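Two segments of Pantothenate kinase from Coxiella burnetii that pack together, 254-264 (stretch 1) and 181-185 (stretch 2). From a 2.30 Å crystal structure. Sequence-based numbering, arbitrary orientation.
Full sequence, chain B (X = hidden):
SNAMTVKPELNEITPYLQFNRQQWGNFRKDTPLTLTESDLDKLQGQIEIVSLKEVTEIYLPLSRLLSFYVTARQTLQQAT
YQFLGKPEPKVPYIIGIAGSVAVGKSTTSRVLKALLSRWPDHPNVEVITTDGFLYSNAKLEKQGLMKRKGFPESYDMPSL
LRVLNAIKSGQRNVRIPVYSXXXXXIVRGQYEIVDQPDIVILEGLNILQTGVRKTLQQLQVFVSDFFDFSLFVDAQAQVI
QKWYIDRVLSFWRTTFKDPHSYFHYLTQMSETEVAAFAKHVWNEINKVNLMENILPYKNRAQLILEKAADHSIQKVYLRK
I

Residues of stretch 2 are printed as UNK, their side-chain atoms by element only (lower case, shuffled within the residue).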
# COMPACT_ATOMS: atom_id res chain seq x y z
N THR B 254 -12.52 -34.23 18.52
CA THR B 254 -11.65 -35.03 17.65
C THR B 254 -10.14 -34.81 17.89
O THR B 254 -9.49 -35.62 18.55
CB THR B 254 -12.02 -34.85 16.14
OG1 THR B 254 -11.23 -35.74 15.34
CG2 THR B 254 -11.82 -33.41 15.68
N THR B 255 -9.59 -33.72 17.39
CA THR B 255 -8.14 -33.58 17.31
C THR B 255 -7.47 -33.54 18.70
O THR B 255 -6.40 -34.09 18.88
CB THR B 255 -7.76 -32.34 16.46
OG1 THR B 255 -6.73 -32.69 15.53
CG2 THR B 255 -7.30 -31.16 17.32
N PHE B 256 -8.14 -32.93 19.67
CA PHE B 256 -7.58 -32.78 21.02
C PHE B 256 -7.50 -34.09 21.82
O PHE B 256 -6.82 -34.14 22.84
CB PHE B 256 -8.37 -31.75 21.84
CG PHE B 256 -8.27 -30.31 21.34
CD1 PHE B 256 -7.32 -29.92 20.40
CD2 PHE B 256 -9.12 -29.34 21.86
CE1 PHE B 256 -7.24 -28.61 19.97
CE2 PHE B 256 -9.04 -28.03 21.44
CZ PHE B 256 -8.10 -27.66 20.49
N LYS B 257 -8.19 -35.14 21.37
CA LYS B 257 -8.11 -36.44 22.03
C LYS B 257 -6.69 -37.02 21.98
O LYS B 257 -6.27 -37.74 22.89
CB LYS B 257 -9.12 -37.43 21.43
CG LYS B 257 -10.58 -37.09 21.76
CD LYS B 257 -11.56 -38.06 21.13
CE LYS B 257 -12.94 -37.89 21.74
NZ LYS B 257 -13.88 -38.93 21.25
N ASP B 258 -5.97 -36.70 20.90
CA ASP B 258 -4.58 -37.11 20.75
C ASP B 258 -3.82 -36.66 21.99
O ASP B 258 -3.76 -35.46 22.27
CB ASP B 258 -3.99 -36.46 19.49
CG ASP B 258 -2.62 -36.99 19.13
OD1 ASP B 258 -2.08 -37.86 19.84
OD2 ASP B 258 -2.07 -36.52 18.11
N PRO B 259 -3.26 -37.61 22.75
CA PRO B 259 -2.56 -37.23 23.98
C PRO B 259 -1.41 -36.24 23.77
O PRO B 259 -0.99 -35.59 24.73
CB PRO B 259 -2.04 -38.56 24.52
CG PRO B 259 -2.92 -39.58 23.93
CD PRO B 259 -3.31 -39.07 22.58
N HIS B 260 -0.91 -36.13 22.54
CA HIS B 260 0.18 -35.19 22.21
C HIS B 260 -0.32 -33.84 21.68
O HIS B 260 0.48 -32.97 21.36
CB HIS B 260 1.15 -35.83 21.20
CG HIS B 260 1.81 -37.07 21.71
ND1 HIS B 260 2.57 -37.09 22.86
CD2 HIS B 260 1.81 -38.34 21.23
CE1 HIS B 260 3.01 -38.32 23.07
NE2 HIS B 260 2.56 -39.10 22.10
N SER B 261 -1.64 -33.67 21.61
CA SER B 261 -2.22 -32.36 21.29
C SER B 261 -1.84 -31.35 22.38
O SER B 261 -1.73 -31.69 23.55
CB SER B 261 -3.74 -32.43 21.19
OG SER B 261 -4.27 -31.15 20.87
N TYR B 262 -1.67 -30.10 21.98
CA TYR B 262 -1.30 -29.06 22.92
C TYR B 262 -2.42 -28.87 23.93
O TYR B 262 -2.17 -28.72 25.12
CB TYR B 262 -1.04 -27.74 22.20
CG TYR B 262 -0.54 -26.68 23.14
CD1 TYR B 262 0.81 -26.59 23.46
CD2 TYR B 262 -1.42 -25.79 23.74
CE1 TYR B 262 1.27 -25.62 24.33
CE2 TYR B 262 -0.98 -24.83 24.62
CZ TYR B 262 0.37 -24.75 24.91
OH TYR B 262 0.82 -23.78 25.79
N PHE B 263 -3.64 -28.89 23.42
CA PHE B 263 -4.83 -28.65 24.22
C PHE B 263 -5.49 -29.94 24.72
O PHE B 263 -6.69 -29.95 24.99
CB PHE B 263 -5.83 -27.83 23.40
CG PHE B 263 -5.34 -26.45 23.07
CD1 PHE B 263 -5.24 -25.49 24.07
CD2 PHE B 263 -4.96 -26.11 21.79
CE1 PHE B 263 -4.78 -24.20 23.78
CE2 PHE B 263 -4.50 -24.82 21.49
CZ PHE B 263 -4.41 -23.87 22.48
N HIS B 264 -4.71 -31.00 24.88
CA HIS B 264 -5.26 -32.28 25.31
C HIS B 264 -5.95 -32.19 26.67
O HIS B 264 -6.94 -32.87 26.90
CB HIS B 264 -4.17 -33.36 25.33
CG HIS B 264 -4.64 -34.67 25.87
ND1 HIS B 264 -5.60 -35.43 25.24
CD2 HIS B 264 -4.30 -35.35 26.99
CE1 HIS B 264 -5.83 -36.52 25.94
NE2 HIS B 264 -5.04 -36.50 27.00
N UNK B 181 -1.32 -26.10 14.27
CA UNK B 181 -2.41 -25.78 15.19
C UNK B 181 -2.62 -26.90 16.21
O UNK B 181 -3.04 -26.66 17.34
n UNK B 181 -3.74 -23.03 14.07
c UNK B 181 -3.68 -24.31 13.55
c UNK B 181 -3.60 -24.17 12.21
c UNK B 181 -3.69 -22.15 13.08
c UNK B 181 -3.71 -25.53 14.41
n UNK B 181 -3.61 -22.82 11.94
N UNK B 182 -2.29 -28.12 15.80
CA UNK B 182 -2.42 -29.28 16.66
C UNK B 182 -1.46 -29.18 17.85
O UNK B 182 -1.85 -29.42 18.99
n UNK B 182 -3.72 -32.23 16.86
n UNK B 182 -2.41 -33.74 17.65
c UNK B 182 -2.44 -31.82 16.59
c UNK B 182 -3.67 -33.39 17.50
c UNK B 182 -1.61 -32.77 17.08
c UNK B 182 -2.14 -30.55 15.85
N UNK B 183 -0.21 -28.84 17.57
CA UNK B 183 0.80 -28.65 18.60
C UNK B 183 0.85 -27.22 19.12
O UNK B 183 1.63 -26.91 20.03
c UNK B 183 1.90 -31.57 18.43
c UNK B 183 2.17 -30.51 17.56
c UNK B 183 2.42 -30.81 16.22
c UNK B 183 1.88 -32.88 17.98
c UNK B 183 2.14 -33.16 16.65
c UNK B 183 2.42 -32.13 15.77
o UNK B 183 2.12 -34.46 16.20
c UNK B 183 2.17 -29.08 18.06
N UNK B 184 0.02 -26.35 18.54
CA UNK B 184 -0.07 -24.95 18.94
C UNK B 184 1.32 -24.33 18.97
O UNK B 184 1.70 -23.67 19.94
c UNK B 184 -2.43 -21.47 20.31
c UNK B 184 -1.16 -23.48 20.72
c UNK B 184 -0.74 -22.94 21.93
c UNK B 184 -0.72 -24.86 20.31
c UNK B 184 -1.98 -20.96 21.53
c UNK B 184 -1.14 -21.69 22.33
c UNK B 184 -2.01 -22.73 19.92
o UNK B 184 -2.38 -19.70 21.94
N UNK B 185 2.08 -24.58 17.91
CA UNK B 185 3.47 -24.18 17.86
C UNK B 185 4.08 -24.30 16.46
O UNK B 185 3.57 -25.02 15.60
o UNK B 185 6.17 -24.86 20.28
c UNK B 185 4.28 -25.03 18.85
c UNK B 185 5.53 -24.32 19.36
o UNK B 185 5.86 -23.23 18.83

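Position 181 carries six side-chain atoms, four carbons and two nitrogens. One carbon leads into a five-membered ring of three carbons and two nitrogens. That ring is an imidazole, so the residue is His 181. The end of its side chain leads away from stretch 1 and makes no contact with it.

Position 182 has the same atom set: one carbon, then a five-membered ring with two nitrogens. Here the ring reaches stretch 1. One ring nitrogen lies 2.8 Å from OD2 of Asp 258, and the other lies 3.3 Å from OG1 of Thr 255. Two nitrogens in a five-membered ring again mean histidine, His 182. NE2 donates the hydrogen bond to Asp 258 OD2. The bond between ND1 and Thr 255 OG1 is weak. CE1, the carbon between the nitrogens, sits 3.1 Å from the backbone O of Thr 255. Over one face of the ring lies CB of Ser 261, 4.2 Å from the ring centroid in a CH-pi contact.

Position 183 has eight side-chain atoms: one carbon, then a six-carbon ring bearing one oxygen. CB points away from stretch 1, but the ring comes back nearer to it. The backbone O of His 260 approaches the ring edge, 3.5 Å from the closest ring carbon. A ring of six carbons with a hydroxyl is a phenol, so this is Tyr 183.

Position 184 again has seven carbons and one oxygen, with the oxygen on a six-membered ring. CB points toward stretch 1, and the ring meets two aromatic residues there. The residue is Tyr 184. Its CD2 is 3.3 Å from CE2 of Tyr 262, and its CD1 is 3.6 Å from CE2 of Phe 263. The Phe 263 edge is directed at the Tyr 184 face, with the planes at 58°.

Position 185 has two side-chain carbons, the second carrying two oxygens. This short carboxylate is Asp 185. Its side chain does not touch stretch 1.

The contact joins a polar part to an aromatic part. His 182 uses both ring nitrogens on stretch 1, while its backbone O accepts a nearly straight hydrogen bond from Tyr 262 N at 3.1 Å. Asp 258 and Tyr 262 thus hold the same residue by side chain and backbone. Beyond them, Tyr 184 packs against Tyr 262 and Phe 263. Together the two stretches bury 453 Å².

Stretch 2, residues 181-185: HHYYD
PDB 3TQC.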